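PDB 3GQM: protein-glutamine deamidase Cif from Burkholderia pseudomallei, which deamidates a glutamine side chain of host NEDD8 to glutamate, which disables cullin-RING ubiquitin ligases and halts the host cell cycle. Local coordinates for residues T31-T36 and T174-Q179; M41-L44 and S48-R51; K76-F81 and E85-L90; L114-E117 and P121-P124; L206-Q211 and L229-Q234. All coordinates share one frame; numbering follows the deposited sequence.

Overall arrangement
Along the chain, interaction 1 opens first, and its two segments enclose interactions 2, 3 and 4, which follow one another in that order; interaction 5 comes last. Interactions 1 and 2 share helix 29-42, with centres about 18 Å apart. Interaction 1 joins that helix to edge strand 176-178 of the four-stranded antiparallel sheet and touches both interaction 4, through Ile178 and Met115, and interaction 5, where Gln179, inferred to be in the active site, lies beside Leu233. Interaction 3 stands about 30 Å from the chain's centre and 39 Å from interaction 1, measured between centres. A compact catalytic body thus carries a remote helical extension.

Interaction 1. Residues T31-T36 and T174-Q179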
# COMPACT_ATOMS: atom_id res chain seq x y z
N THR A 31 -10.37 12.10 11.22
CA THR A 31 -10.94 13.02 10.27
C THR A 31 -9.84 13.67 9.40
O THR A 31 -10.00 13.81 8.19
CB THR A 31 -11.73 14.13 11.04
OG1 THR A 31 -12.80 13.50 11.76
CG2 THR A 31 -12.28 15.15 10.07
N LEU A 32 -8.74 14.06 10.02
CA LEU A 32 -7.65 14.70 9.25
C LEU A 32 -6.96 13.70 8.29
O LEU A 32 -6.64 14.03 7.16
CB LEU A 32 -6.59 15.25 10.20
CG LEU A 32 -7.02 16.44 11.08
CD1 LEU A 32 -5.96 16.72 12.12
CD2 LEU A 32 -7.26 17.65 10.23
N ARG A 33 -6.70 12.51 8.80
CA ARG A 33 -6.13 11.38 8.04
C ARG A 33 -6.97 11.22 6.79
O ARG A 33 -6.46 11.22 5.64
CB ARG A 33 -6.20 10.11 8.94
CG ARG A 33 -5.58 8.87 8.35
CD ARG A 33 -5.68 7.63 9.29
NE ARG A 33 -5.24 6.46 8.52
CZ ARG A 33 -5.99 5.80 7.65
NH1 ARG A 33 -7.28 6.10 7.47
NH2 ARG A 33 -5.45 4.76 7.00
N LYS A 34 -8.28 11.15 6.98
CA LYS A 34 -9.20 10.95 5.84
C LYS A 34 -9.06 12.04 4.79
O LYS A 34 -8.97 11.77 3.58
CB LYS A 34 -10.63 10.80 6.37
CG LYS A 34 -11.72 10.81 5.29
CD LYS A 34 -13.03 10.48 5.98
CE LYS A 34 -14.24 10.94 5.18
NZ LYS A 34 -14.45 10.06 3.99
N ALA A 35 -9.04 13.29 5.25
CA ALA A 35 -8.79 14.41 4.36
C ALA A 35 -7.42 14.42 3.68
O ALA A 35 -7.33 14.76 2.54
CB ALA A 35 -9.03 15.77 5.10
N THR A 36 -6.35 14.08 4.39
CA THR A 36 -5.03 13.98 3.77
C THR A 36 -5.06 12.93 2.63
O THR A 36 -4.70 13.18 1.45
CB THR A 36 -3.96 13.60 4.84
OG1 THR A 36 -3.90 14.61 5.84
CG2 THR A 36 -2.54 13.44 4.25
N THR A 174 -6.77 0.91 16.60
CA THR A 174 -7.63 0.87 15.44
C THR A 174 -6.73 0.67 14.25
O THR A 174 -5.58 1.11 14.27
CB THR A 174 -8.35 2.22 15.29
OG1 THR A 174 -9.02 2.49 16.51
CG2 THR A 174 -9.36 2.20 14.17
N ALA A 175 -7.24 -0.04 13.25
CA ALA A 175 -6.46 -0.44 12.09
C ALA A 175 -7.24 -0.08 10.85
O ALA A 175 -8.44 -0.30 10.80
CB ALA A 175 -6.21 -1.95 12.13
N TYR A 176 -6.54 0.41 9.83
CA TYR A 176 -7.10 0.66 8.53
C TYR A 176 -6.22 -0.03 7.47
O TYR A 176 -5.01 -0.20 7.69
CB TYR A 176 -7.08 2.17 8.27
CG TYR A 176 -7.83 2.94 9.33
CD1 TYR A 176 -9.22 3.09 9.25
CD2 TYR A 176 -7.17 3.48 10.41
CE1 TYR A 176 -9.93 3.80 10.20
CE2 TYR A 176 -7.87 4.18 11.40
CZ TYR A 176 -9.25 4.35 11.27
OH TYR A 176 -9.95 5.02 12.24
N ILE A 177 -6.82 -0.40 6.34
CA ILE A 177 -6.10 -1.00 5.23
C ILE A 177 -5.81 0.03 4.15
O ILE A 177 -6.67 0.82 3.78
CB ILE A 177 -6.90 -2.21 4.57
CG1 ILE A 177 -7.26 -3.25 5.66
CG2 ILE A 177 -6.10 -2.85 3.30
CD1 ILE A 177 -6.01 -3.96 6.21
N ILE A 178 -4.59 -0.00 3.63
CA ILE A 178 -4.26 0.71 2.40
C ILE A 178 -3.68 -0.32 1.40
O ILE A 178 -2.77 -1.06 1.75
CB ILE A 178 -3.25 1.84 2.68
CG1 ILE A 178 -3.76 2.74 3.81
CG2 ILE A 178 -2.95 2.69 1.39
CD1 ILE A 178 -2.82 3.92 4.18
N GLN A 179 -4.22 -0.40 0.19
CA GLN A 179 -3.72 -1.38 -0.80
C GLN A 179 -4.14 -0.95 -2.19
O GLN A 179 -5.05 -0.09 -2.35
CB GLN A 179 -4.36 -2.76 -0.52
CG GLN A 179 -5.89 -2.75 -0.90
CD GLN A 179 -6.54 -4.15 -0.76
OE1 GLN A 179 -5.87 -5.19 -0.93
NE2 GLN A 179 -7.84 -4.17 -0.45
O HOH W 1 -6.74 3.58 4.86
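Arg33 of helix 29-42 lays its guanidinium flat on the ring of Tyr176, in edge strand 176-178, with group centres 4.3 Å apart and planes at 19°. The overlap is off-centre: Arg33 CZ sits 34° from the ring normal, and Arg33 NH1 lies over the root of the ring, 3.7 Å from Tyr176 CG. Arg33 NH2 reaches past the ring to Tyr176 CB at 3.3 Å, and also approaches Ile178 CD1 at 3.9 Å. An extended chain, with CG anti to the backbone N (chi1 -176°), carries the charged group across to the strand.

Its nitrogens are held in turn. In the guanidinium plane, a water accepts from Arg33 NH2 at 2.8 Å and donates to Ile177 O at 3.0 Å, bridging helix to strand backbone. From outside the two segments, Asp164 of strand 159-165 forms a salt bridge with Arg33 NE, and the carbonyl of Gly200 accepts from Arg33 NH1. Three residues beyond Tyr176 comes Gln179, inferred to belong to the active site, although the arginine itself does not reach it. The buried cation thus has polar partners for all three nitrogens and a cation-pi face besides, which together probably offset the cost of burying its charge.

Interaction 2. Residues M41-L44 and S48-R51; sequences MQSL and SSNR
Leu44 O receives the side-chain amide of Asn50 across the turn, with Asn50 ND2 2.9 Å away and an N-H...O angle of 153°. The donor lies in the carbonyl plane, at a C=O...N angle of 147°, and the acceptor lies close to the amide plane of Asn50. This amide is turned back toward the preceding helix because Asn50 CG stands anti to its own backbone N (chi1 -169°). Asn50 ND2 also donates to the carbonyl of Met100, so one amide nitrogen ties the turn to a third piece of chain.

Beside this bond the two serines pack closely without bonding to each other. Ser49 CB rests against Ser43 O at 3.2 Å and lies 3.7 Å from Ser43 OG. Their hydroxyls have other partners: Ser43 OG bonds to the carbonyl of Leu40 and Ser49 OG to that of Val272, which links helix 47-53 to helix 262-273. Leu44 makes a looser contact, its CD1 lying 4.4 Å from Ser49 O. With the closest CA atoms, those of Leu44 and Asn50, 4.5 Å apart, the arrangement is a short interhelical turn between helices 29-42 and 47-53, closed by a side-chain-to-backbone amide bond.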
# COMPACT_ATOMS: atom_id res chain seq x y z
N MET A 41 -5.04 11.40 -3.04
CA MET A 41 -5.57 10.62 -4.15
C MET A 41 -6.08 11.46 -5.33
O MET A 41 -5.90 11.09 -6.49
CB MET A 41 -6.63 9.60 -3.73
CG MET A 41 -6.13 8.58 -2.71
SD MET A 41 -5.01 7.40 -3.42
CE MET A 41 -3.44 7.74 -2.67
N GLN A 42 -6.75 12.57 -5.03
CA GLN A 42 -7.28 13.44 -6.10
C GLN A 42 -6.16 14.05 -6.93
O GLN A 42 -6.34 14.32 -8.10
CB GLN A 42 -8.13 14.59 -5.52
CG GLN A 42 -9.32 14.15 -4.67
CD GLN A 42 -9.92 15.27 -3.79
OE1 GLN A 42 -10.69 14.99 -2.87
NE2 GLN A 42 -9.58 16.54 -4.09
N SER A 43 -5.01 14.29 -6.33
CA SER A 43 -3.90 14.98 -7.02
C SER A 43 -3.16 14.09 -8.04
O SER A 43 -2.35 14.57 -8.83
CB SER A 43 -2.90 15.46 -5.99
OG SER A 43 -2.06 14.38 -5.53
N LEU A 44 -3.45 12.80 -8.01
CA LEU A 44 -2.67 11.79 -8.74
C LEU A 44 -3.11 11.77 -10.20
O LEU A 44 -2.57 11.00 -11.02
CB LEU A 44 -2.88 10.43 -8.09
CG LEU A 44 -1.89 9.85 -7.06
CD1 LEU A 44 -1.07 10.86 -6.26
CD2 LEU A 44 -2.64 8.90 -6.16
N SER A 48 2.89 15.61 -12.33
CA SER A 48 3.99 15.71 -11.41
C SER A 48 3.73 14.92 -10.12
O SER A 48 4.57 14.15 -9.67
CB SER A 48 4.33 17.17 -11.15
OG SER A 48 4.61 17.82 -12.40
N SER A 49 2.53 15.06 -9.57
CA SER A 49 2.14 14.30 -8.37
C SER A 49 2.22 12.78 -8.63
O SER A 49 2.87 12.05 -7.88
CB SER A 49 0.72 14.69 -7.92
OG SER A 49 0.76 15.98 -7.35
N ASN A 50 1.59 12.33 -9.72
CA ASN A 50 1.58 10.92 -10.10
C ASN A 50 3.00 10.30 -10.18
O ASN A 50 3.27 9.27 -9.57
CB ASN A 50 0.78 10.71 -11.39
CG ASN A 50 0.52 9.25 -11.70
OD1 ASN A 50 1.40 8.55 -12.21
ND2 ASN A 50 -0.69 8.78 -11.45
N ARG A 51 3.89 10.93 -10.93
CA ARG A 51 5.28 10.43 -11.10
C ARG A 51 6.12 10.45 -9.83
O ARG A 51 6.95 9.55 -9.59
CB ARG A 51 6.00 11.25 -12.18
CG ARG A 51 5.37 11.10 -13.54
CD ARG A 51 6.42 11.14 -14.63
NE ARG A 51 5.88 11.77 -15.83
CZ ARG A 51 5.06 11.18 -16.70
NH1 ARG A 51 4.68 9.91 -16.52
NH2 ARG A 51 4.61 11.86 -17.75

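Interaction 3. Residues K76-F81 and E85-L90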
# COMPACT_ATOMS: atom_id res chain seq x y z
N LYS A 76 14.55 9.63 -22.28
CA LYS A 76 15.80 8.96 -22.58
C LYS A 76 15.59 7.48 -22.89
O LYS A 76 16.02 6.96 -23.95
CB LYS A 76 16.77 9.15 -21.43
CG LYS A 76 18.12 8.55 -21.74
CD LYS A 76 19.03 8.49 -20.54
CE LYS A 76 20.14 7.42 -20.78
NZ LYS A 76 19.68 6.00 -20.42
N SER A 77 14.89 6.78 -22.00
CA SER A 77 14.61 5.36 -22.20
C SER A 77 13.89 5.10 -23.54
O SER A 77 14.16 4.12 -24.26
CB SER A 77 13.80 4.80 -21.00
OG SER A 77 13.10 3.62 -21.36
N VAL A 78 12.94 5.97 -23.88
CA VAL A 78 12.15 5.75 -25.09
C VAL A 78 13.08 5.91 -26.32
O VAL A 78 13.00 5.15 -27.28
CB VAL A 78 10.94 6.73 -25.14
CG1 VAL A 78 10.49 6.96 -26.58
CG2 VAL A 78 9.78 6.20 -24.30
N THR A 79 13.98 6.89 -26.25
CA THR A 79 14.97 7.10 -27.30
C THR A 79 15.88 5.89 -27.43
O THR A 79 16.15 5.44 -28.52
CB THR A 79 15.83 8.36 -27.02
OG1 THR A 79 14.97 9.45 -26.68
CG2 THR A 79 16.63 8.77 -28.25
N ASP A 80 16.37 5.38 -26.30
CA ASP A 80 17.18 4.16 -26.28
C ASP A 80 16.46 3.13 -27.13
O ASP A 80 17.07 2.43 -27.92
CB ASP A 80 17.39 3.65 -24.85
CG ASP A 80 18.33 4.53 -24.01
OD1 ASP A 80 19.00 5.45 -24.55
OD2 ASP A 80 18.42 4.32 -22.78
N PHE A 81 15.14 3.08 -27.02
CA PHE A 81 14.37 2.07 -27.72
C PHE A 81 14.01 2.42 -29.15
O PHE A 81 13.27 1.65 -29.79
CB PHE A 81 13.11 1.73 -26.92
CG PHE A 81 13.36 0.71 -25.87
CD1 PHE A 81 13.08 -0.63 -26.12
CD2 PHE A 81 13.89 1.07 -24.65
CE1 PHE A 81 13.32 -1.60 -25.15
CE2 PHE A 81 14.12 0.12 -23.68
CZ PHE A 81 13.84 -1.22 -23.92
N GLU A 85 6.87 4.71 -30.82
CA GLU A 85 6.07 3.66 -31.46
C GLU A 85 6.80 2.30 -31.49
O GLU A 85 6.19 1.26 -31.30
CB GLU A 85 5.27 4.10 -32.74
CG GLU A 85 5.89 4.15 -34.15
N ASN A 86 8.13 2.37 -31.57
CA ASN A 86 9.01 1.22 -31.30
C ASN A 86 9.03 0.72 -29.87
O ASN A 86 9.15 -0.49 -29.63
CB ASN A 86 10.43 1.57 -31.68
CG ASN A 86 10.83 0.98 -33.00
OD1 ASN A 86 10.65 -0.23 -33.23
ND2 ASN A 86 11.39 1.81 -33.88
N TYR A 87 8.99 1.64 -28.92
CA TYR A 87 8.99 1.30 -27.51
C TYR A 87 7.77 0.44 -27.16
O TYR A 87 7.87 -0.54 -26.40
CB TYR A 87 9.02 2.57 -26.65
CG TYR A 87 9.06 2.30 -25.17
CD1 TYR A 87 10.27 2.31 -24.47
CD2 TYR A 87 7.88 2.03 -24.45
CE1 TYR A 87 10.31 2.06 -23.09
CE2 TYR A 87 7.91 1.77 -23.08
CZ TYR A 87 9.12 1.79 -22.41
OH TYR A 87 9.15 1.54 -21.06
N LYS A 88 6.62 0.79 -27.71
CA LYS A 88 5.42 0.02 -27.48
C LYS A 88 5.57 -1.43 -28.00
O LYS A 88 5.18 -2.39 -27.33
CB LYS A 88 4.22 0.73 -28.12
CG LYS A 88 4.00 2.14 -27.56
CD LYS A 88 2.69 2.77 -27.99
CE LYS A 88 2.80 4.27 -27.87
NZ LYS A 88 1.49 4.96 -27.72
N GLU A 89 6.17 -1.57 -29.19
CA GLU A 89 6.33 -2.87 -29.83
C GLU A 89 7.09 -3.83 -28.94
O GLU A 89 6.70 -4.98 -28.81
CB GLU A 89 7.05 -2.73 -31.16
N LEU A 90 8.16 -3.35 -28.32
CA LEU A 90 9.09 -4.23 -27.60
C LEU A 90 8.83 -4.36 -26.07
O LEU A 90 9.54 -5.11 -25.40
CB LEU A 90 10.55 -3.84 -27.91
CG LEU A 90 10.85 -3.70 -29.42
CD1 LEU A 90 11.96 -2.70 -29.71
CD2 LEU A 90 11.12 -5.06 -30.10
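Tyr87 packs against Val78 with one face and against Phe81 with an edge. Tyr87 and Phe81 bury the most surface against the opposite segment, and Val78 is buried in the fold. Val78 CG2 sits over the tyrosine ring, 4.2 Å from its centroid and 24° off the normal, a CH-pi contact. With Phe81 the pair is edge-to-face: the edge of Tyr87 is directed at the phenyl face, with centroids 5.2 Å apart and planes at 72°. Its closest atoms are Phe81 CG and Tyr87 CD1, at 3.8 Å. Tyr87 gets there because its CG is anti to the backbone N (chi1 -178°), which swings the ring toward helix 67-80. Ser77 OG approaches Tyr87 CE1 at 3.6 Å, obliquely to the ring. Pro96 touches both Val78 and Tyr87, bringing the following loop against this packed part.

The outer part is solvent-exposed. Leu90 CD1 comes up to the edge of the Phe81 ring, at 4.3 Å from Phe81 CD1. Asn86 brings its CB to within 3.4 Å of Phe81 O, while its amide nitrogen turns instead to the carbonyl of Gly82. Helices 67-80 and 84-91 are two successive helices joined by a short turn, at the far end of the molecule. The segments meet mainly through apolar and aromatic contacts, so between them the fit is probably set by the shapes of the rings and methyls, not by directed polar bonds.

Interaction 4. Residues L114-E117 and P121-P124; sequences LMTE and PIDP
Glu117 and Ile122 make a side-chain-to-backbone bond that closes the loop at the C-terminal end of helix 104-116, the carboxylate of the first residue beyond the helix accepting a backbone N-H from the returning chain. Ile122 N donates to Glu117 OE2 at 2.8 Å, nearly straight at 172°, and meets the anti side of the carboxylate, slightly out of its plane. Glu117 reaches this point with CG anti to its carbonyl carbon (chi1 -78°) and the rest of the chain extended, a conformation that spans the gap left by a loop whose nearest CA atoms, in Glu117 and Pro121, are 6.3 Å apart.

The carboxylate has several partners. Glu117 OE2 also forms a salt bridge with Lys113, one turn back in the helix, while Glu117 OE1 accepts from the backbone nitrogen of Leu62. Lys113 NZ bonds to Ile122 O as well, which probably offsets the close approach of the two acceptors Ile122 O and Glu117 OE2. The nearby lysine would be expected to favour the ionised carboxylate.

Running alongside in the opposite direction, the Ile122 side chain brings CD1 to 3.9 Å from Glu117 CG. Its extended outer torsion (chi2 157°) carries the methyl on to Thr116, which it crosses at about a right angle. Thr116 OG1, bonded to the carbonyl of Phe112, has its hydroxyl flanked by its own backbone N and carbonyl carbon, and Ile122 CD1 rests 3.3 Å from that oxygen.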
# COMPACT_ATOMS: atom_id res chain seq x y z
N LEU A 114 5.94 7.53 2.05
CA LEU A 114 5.19 8.78 2.32
C LEU A 114 4.83 8.97 3.80
O LEU A 114 4.95 10.07 4.34
CB LEU A 114 3.90 8.89 1.50
CG LEU A 114 3.25 10.28 1.36
CD1 LEU A 114 4.12 11.21 0.57
CD2 LEU A 114 1.93 10.20 0.68
N MET A 115 4.40 7.90 4.46
CA MET A 115 3.97 8.01 5.85
C MET A 115 5.13 8.18 6.85
O MET A 115 5.00 8.93 7.82
CB MET A 115 3.13 6.77 6.21
CG MET A 115 1.83 6.72 5.43
SD MET A 115 0.87 5.25 5.77
CE MET A 115 0.61 5.44 7.54
N THR A 116 6.25 7.46 6.62
CA THR A 116 7.30 7.26 7.60
C THR A 116 8.50 8.19 7.45
O THR A 116 9.23 8.36 8.39
CB THR A 116 7.86 5.81 7.54
OG1 THR A 116 8.30 5.51 6.22
CG2 THR A 116 6.78 4.78 7.96
N GLU A 117 8.72 8.77 6.28
CA GLU A 117 9.98 9.51 6.02
C GLU A 117 9.93 10.94 6.54
O GLU A 117 8.88 11.59 6.55
CB GLU A 117 10.35 9.54 4.53
CG GLU A 117 10.97 8.23 4.06
CD GLU A 117 11.28 8.17 2.57
OE1 GLU A 117 10.74 8.99 1.76
OE2 GLU A 117 12.05 7.26 2.20
N PRO A 121 16.02 8.73 4.18
CA PRO A 121 15.34 7.80 3.25
C PRO A 121 15.12 6.43 3.88
O PRO A 121 15.93 5.97 4.68
CB PRO A 121 16.31 7.71 2.08
CG PRO A 121 17.13 9.01 2.17
CD PRO A 121 17.31 9.20 3.64
N ILE A 122 13.98 5.81 3.57
CA ILE A 122 13.69 4.46 4.05
C ILE A 122 13.33 3.60 2.83
O ILE A 122 12.55 4.00 1.97
CB ILE A 122 12.51 4.40 5.07
CG1 ILE A 122 12.78 5.29 6.29
CG2 ILE A 122 12.28 2.96 5.59
CD1 ILE A 122 11.48 5.72 7.02
N ASP A 123 13.95 2.44 2.75
CA ASP A 123 13.75 1.54 1.66
C ASP A 123 12.97 0.41 2.25
O ASP A 123 13.55 -0.40 2.98
CB ASP A 123 15.08 1.04 1.13
CG ASP A 123 14.93 0.19 -0.10
OD1 ASP A 123 13.77 -0.20 -0.48
OD2 ASP A 123 15.98 -0.04 -0.70
N PRO A 124 11.65 0.40 2.02
CA PRO A 124 10.79 -0.63 2.57
C PRO A 124 11.15 -1.97 1.99
O PRO A 124 10.76 -2.96 2.56
CB PRO A 124 9.40 -0.22 2.11
CG PRO A 124 9.63 0.71 0.95
CD PRO A 124 10.92 1.34 1.14

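Interaction 5. Residues L206-Q211 and L229-Q234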
# COMPACT_ATOMS: atom_id res chain seq x y z
N LEU A 206 -8.82 -5.91 14.49
CA LEU A 206 -7.49 -6.49 14.81
C LEU A 206 -7.56 -8.00 15.00
O LEU A 206 -6.62 -8.74 14.65
CB LEU A 206 -6.82 -5.78 16.00
CG LEU A 206 -6.20 -4.49 15.44
CD1 LEU A 206 -6.61 -3.29 16.25
CD2 LEU A 206 -4.69 -4.61 15.32
N ASP A 207 -8.72 -8.44 15.49
CA ASP A 207 -9.11 -9.83 15.61
C ASP A 207 -9.12 -10.57 14.30
O ASP A 207 -8.51 -11.61 14.18
CB ASP A 207 -10.56 -9.87 16.08
CG ASP A 207 -10.76 -10.80 17.17
OD1 ASP A 207 -11.36 -11.86 16.91
OD2 ASP A 207 -10.32 -10.45 18.31
N GLU A 208 -9.88 -10.07 13.34
CA GLU A 208 -9.84 -10.70 12.04
C GLU A 208 -8.46 -10.64 11.40
O GLU A 208 -8.03 -11.62 10.78
CB GLU A 208 -10.88 -10.08 11.13
CG GLU A 208 -12.30 -10.22 11.64
CD GLU A 208 -13.30 -9.85 10.57
OE1 GLU A 208 -14.13 -10.70 10.21
OE2 GLU A 208 -13.23 -8.74 10.02
N LEU A 209 -7.78 -9.50 11.53
CA LEU A 209 -6.42 -9.36 10.99
C LEU A 209 -5.49 -10.41 11.60
O LEU A 209 -4.67 -11.01 10.89
CB LEU A 209 -5.82 -7.95 11.24
CG LEU A 209 -6.24 -6.86 10.24
CD1 LEU A 209 -5.78 -5.48 10.72
CD2 LEU A 209 -5.67 -7.19 8.85
N ASN A 210 -5.61 -10.62 12.91
CA ASN A 210 -4.79 -11.63 13.56
C ASN A 210 -5.01 -13.03 12.97
O ASN A 210 -4.05 -13.78 12.75
CB ASN A 210 -4.98 -11.67 15.05
CG ASN A 210 -3.97 -12.57 15.70
OD1 ASN A 210 -2.75 -12.39 15.48
ND2 ASN A 210 -4.44 -13.60 16.41
N GLN A 211 -6.27 -13.35 12.68
CA GLN A 211 -6.64 -14.64 12.06
C GLN A 211 -6.15 -14.75 10.62
O GLN A 211 -5.58 -15.80 10.23
CB GLN A 211 -8.17 -14.84 12.08
CG GLN A 211 -8.70 -15.24 13.43
CD GLN A 211 -10.20 -14.92 13.62
OE1 GLN A 211 -10.59 -14.26 14.58
NE2 GLN A 211 -11.03 -15.38 12.70
N LEU A 229 -11.17 -12.70 4.08
CA LEU A 229 -10.63 -11.99 2.94
C LEU A 229 -11.54 -10.87 2.45
O LEU A 229 -11.07 -9.71 2.24
CB LEU A 229 -10.27 -12.94 1.80
CG LEU A 229 -9.07 -13.86 2.07
CD1 LEU A 229 -9.05 -14.99 1.08
CD2 LEU A 229 -7.69 -13.11 2.07
N ALA A 230 -12.82 -11.21 2.26
CA ALA A 230 -13.80 -10.24 1.79
C ALA A 230 -13.95 -9.12 2.80
O ALA A 230 -14.15 -7.98 2.43
CB ALA A 230 -15.15 -10.88 1.58
N SER A 231 -13.90 -9.47 4.08
CA SER A 231 -14.16 -8.48 5.12
C SER A 231 -13.02 -7.47 5.29
O SER A 231 -13.25 -6.27 5.48
CB SER A 231 -14.50 -9.20 6.43
OG SER A 231 -14.35 -8.32 7.49
N ILE A 232 -11.79 -7.94 5.16
CA ILE A 232 -10.64 -7.14 5.37
C ILE A 232 -10.20 -6.44 4.06
O ILE A 232 -9.77 -5.32 4.08
CB ILE A 232 -9.48 -8.03 5.91
CG1 ILE A 232 -9.86 -8.65 7.25
CG2 ILE A 232 -8.20 -7.23 6.07
CD1 ILE A 232 -8.73 -9.62 7.87
N LEU A 233 -10.29 -7.13 2.93
CA LEU A 233 -9.58 -6.71 1.71
C LEU A 233 -10.48 -6.47 0.50
O LEU A 233 -10.00 -6.03 -0.53
CB LEU A 233 -8.43 -7.72 1.35
CG LEU A 233 -7.32 -7.86 2.43
CD1 LEU A 233 -6.32 -8.94 2.08
CD2 LEU A 233 -6.59 -6.51 2.75
N GLN A 234 -11.78 -6.74 0.60
CA GLN A 234 -12.62 -6.55 -0.60
C GLN A 234 -13.51 -5.32 -0.39
O GLN A 234 -14.09 -5.13 0.68
CB GLN A 234 -13.45 -7.81 -0.91
CG GLN A 234 -13.89 -7.92 -2.34
CD GLN A 234 -15.17 -7.15 -2.66
OE1 GLN A 234 -16.08 -7.06 -1.82
NE2 GLN A 234 -15.25 -6.62 -3.89
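One torsion in Ser231 and one in Glu208 set up the polar end of this contact: Ser231 OG is anti to its backbone N (chi1 162°), and Glu208 CG is anti to its carbonyl carbon (chi1 -61°) with the chain extended beyond it. The hydroxyl therefore faces the carboxylate, and Ser231 OG donates to Glu208 OE2 at 2.8 Å. It arrives on the syn side of that oxygen, slightly out of the carboxylate plane. The other oxygen stays farther off, with Glu208 OE1 3.6 Å from Ser231 OG, so the bond is one-sided rather than bifurcated.

Next to this bond lies the apolar part. Ile232 runs out to helix 206-212 in an extended form, its CG1 branch placing CD1 against the backbone carbonyl Glu208 O at 3.6 Å and 3.9 Å from Glu208 CB. The other branch, Ile232 CG2, meets Leu209 CD2 at 3.8 Å. The motif is a helix-helix packing in which the short segments 206-211 and 229-233 cross at -120°, with axes 10.3 Å apart at closest approach. Leu212 and Leu228 add to the same interface.

The C-terminal end of helix 222-233 also borders the inferred active site: Leu233 O accepts from Gln179 NE2, and the amide oxygen of Gln179 is hydrogen-bonded to His159, both being inferred active-site residues. Ile232 lies about 7 Å from Gln179, side chain to side chain.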